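Local structure of aromatic amino acid beta-eliminating lyase/threonine aldolase (Exiguobacterium sibiricum, 3LWS) at residues G46-P51 against P242-A247. The protein belongs to the pyridoxal-phosphate-dependent beta-eliminating lyase family and carries its pyridoxal phosphate covalently attached. Numbering follows the deposited sequence.
Sequences GAIIEP and PYIVSA
Ile244, on helix 241-254, reaches across to the start of helix 49-60 and touches Ile48 and Ile49 with different branches. The bond from CA to CB aims at the other segment, and Ile244 CB lies 4.0 Å from Ile48 CG2. From there the chain forks. The short branch, CG2, stands anti to the backbone N and meets Ile48 CG2 methyl to methyl at 3.7 Å. The long branch leaves CB beside the backbone N, anti to the carbonyl carbon (chi1 -63°), and runs extended through CG1 to CD1, which settles against the flank of Ile49, 3.8 Å from Ile49 CG1 and within van der Waals range of its CB and CD1. A beta-branched isoleucine suits this place because one residue can fill two directions at once. The fold is that of the pyridoxal-phosphate-dependent aminotransferase clan, and here the segments, 191 residues apart at their nearest ends, meet through aliphatic groups, with no hydrogen bond between them. Phe52 and Phe67 also lie against Ile244, so its hydrocarbon is buried. Ile48, the N-cap residue of helix 49-60, has no side-chain polar group to cap the helix; its side chain serves the apolar contact instead. Val245 is partly exposed and compact, and its CG2 meets both Ile48 CD1 and Ile48 CG2, each at 4.1 Å, while Phe31 of helix 24-31 packs against its side chain too. At the same turn as Ile48, Glu50 OE2 accepts a hydrogen bond from Gly46 N at 3.0 Å, on its anti lone pair (N-H...O angle 162°).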
loop_
_atom_site.group_PDB
_atom_site.type_symbol
_atom_site.label_atom_id
_atom_site.label_comp_id
_atom_site.label_asym_id
_atom_site.label_seq_id
_atom_site.Cartn_x
_atom_site.Cartn_y
_atom_site.Cartn_z
ATOM N N GLY A 46 -7.650 12.596 -8.768
ATOM C CA GLY A 46 -7.566 12.455 -10.197
ATOM C C GLY A 46 -8.372 11.282 -10.691
ATOM O O GLY A 46 -9.377 10.868 -10.067
ATOM N N ALA A 47 -7.900 10.737 -11.814
ATOM C CA ALA A 47 -8.595 9.679 -12.524
ATOM C C ALA A 47 -8.676 8.411 -11.683
ATOM O O ALA A 47 -7.788 8.158 -10.894
ATOM C CB ALA A 47 -7.882 9.374 -13.804
ATOM N N ILE A 48 -9.751 7.646 -11.898
ATOM C CA ILE A 48 -9.967 6.303 -11.368
ATOM C C ILE A 48 -10.400 6.368 -9.913
ATOM O O ILE A 48 -11.511 5.939 -9.570
ATOM C CB ILE A 48 -8.719 5.331 -11.582
ATOM C CG1 ILE A 48 -8.373 5.142 -13.063
ATOM C CG2 ILE A 48 -9.001 3.976 -11.020
ATOM C CD1 ILE A 48 -7.107 4.252 -13.291
ATOM N N ILE A 49 -9.537 6.906 -9.063
ATOM C CA ILE A 49 -9.792 6.962 -7.628
ATOM C C ILE A 49 -11.026 7.820 -7.263
ATOM O O ILE A 49 -11.845 7.373 -6.461
ATOM C CB ILE A 49 -8.532 7.432 -6.841
ATOM C CG1 ILE A 49 -8.709 7.151 -5.337
ATOM C CG2 ILE A 49 -8.233 8.903 -7.135
ATOM C CD1 ILE A 49 -7.389 7.124 -4.488
ATOM N N GLU A 50 -11.187 9.006 -7.856
ATOM C CA GLU A 50 -12.352 9.848 -7.499
ATOM C C GLU A 50 -13.680 9.236 -7.854
ATOM O O GLU A 50 -14.539 9.201 -7.009
ATOM C CB GLU A 50 -12.267 11.298 -8.001
ATOM C CG GLU A 50 -11.170 12.037 -7.345
ATOM C CD GLU A 50 -11.162 13.537 -7.589
ATOM O OE1 GLU A 50 -12.199 14.175 -7.318
ATOM O OE2 GLU A 50 -10.089 14.069 -7.972
ATOM N N PRO A 51 -13.846 8.725 -9.079
ATOM C CA PRO A 51 -15.097 8.039 -9.396
ATOM C C PRO A 51 -15.357 6.774 -8.537
ATOM O O PRO A 51 -16.510 6.509 -8.151
ATOM C CB PRO A 51 -14.913 7.654 -10.872
ATOM C CG PRO A 51 -13.991 8.605 -11.409
ATOM C CD PRO A 51 -13.052 8.971 -10.298
ATOM N N PRO A 242 -3.809 -0.080 -9.620
ATOM C CA PRO A 242 -3.749 -1.529 -9.769
ATOM C C PRO A 242 -4.696 -2.276 -8.813
ATOM O O PRO A 242 -5.233 -3.343 -9.184
ATOM C CB PRO A 242 -2.269 -1.856 -9.502
ATOM C CG PRO A 242 -1.545 -0.627 -9.820
ATOM C CD PRO A 242 -2.475 0.467 -9.302
ATOM N N TYR A 243 -4.929 -1.699 -7.627
ATOM C CA TYR A 243 -5.917 -2.239 -6.727
ATOM C C TYR A 243 -7.303 -1.694 -6.945
ATOM O O TYR A 243 -8.234 -2.409 -6.660
ATOM C CB TYR A 243 -5.556 -2.017 -5.273
ATOM C CG TYR A 243 -4.255 -2.643 -4.899
ATOM C CD1 TYR A 243 -4.081 -4.022 -4.921
ATOM C CD2 TYR A 243 -3.194 -1.863 -4.491
ATOM C CE1 TYR A 243 -2.866 -4.597 -4.561
ATOM C CE2 TYR A 243 -1.990 -2.434 -4.115
ATOM C CZ TYR A 243 -1.824 -3.792 -4.165
ATOM O OH TYR A 243 -0.611 -4.355 -3.779
ATOM N N ILE A 244 -7.457 -0.460 -7.440
ATOM C CA ILE A 244 -8.810 0.107 -7.613
ATOM C C ILE A 244 -9.557 -0.475 -8.809
ATOM O O ILE A 244 -10.743 -0.780 -8.719
ATOM C CB ILE A 244 -8.789 1.656 -7.710
ATOM C CG1 ILE A 244 -8.255 2.267 -6.418
ATOM C CG2 ILE A 244 -10.183 2.237 -7.917
ATOM C CD1 ILE A 244 -7.908 3.698 -6.577
ATOM N N VAL A 245 -8.866 -0.630 -9.920
ATOM C CA VAL A 245 -9.460 -1.173 -11.143
ATOM C C VAL A 245 -9.874 -2.633 -10.883
ATOM O O VAL A 245 -11.002 -3.057 -11.207
ATOM C CB VAL A 245 -8.423 -1.161 -12.274
ATOM C CG1 VAL A 245 -8.896 -1.989 -13.461
ATOM C CG2 VAL A 245 -8.000 0.308 -12.669
ATOM N N SER A 246 -8.945 -3.397 -10.297
ATOM C CA SER A 246 -9.224 -4.794 -9.956
ATOM C C SER A 246 -10.365 -4.895 -8.955
ATOM O O SER A 246 -11.296 -5.670 -9.183
ATOM C CB SER A 246 -7.978 -5.541 -9.499
ATOM O OG SER A 246 -7.285 -4.886 -8.438
ATOM N N ALA A 247 -10.339 -4.062 -7.900
ATOM C CA ALA A 247 -11.406 -4.008 -6.887
ATOM C C ALA A 247 -12.778 -3.800 -7.492
ATOM O O ALA A 247 -13.729 -4.550 -7.217
ATOM C CB ALA A 247 -11.107 -2.868 -5.878
#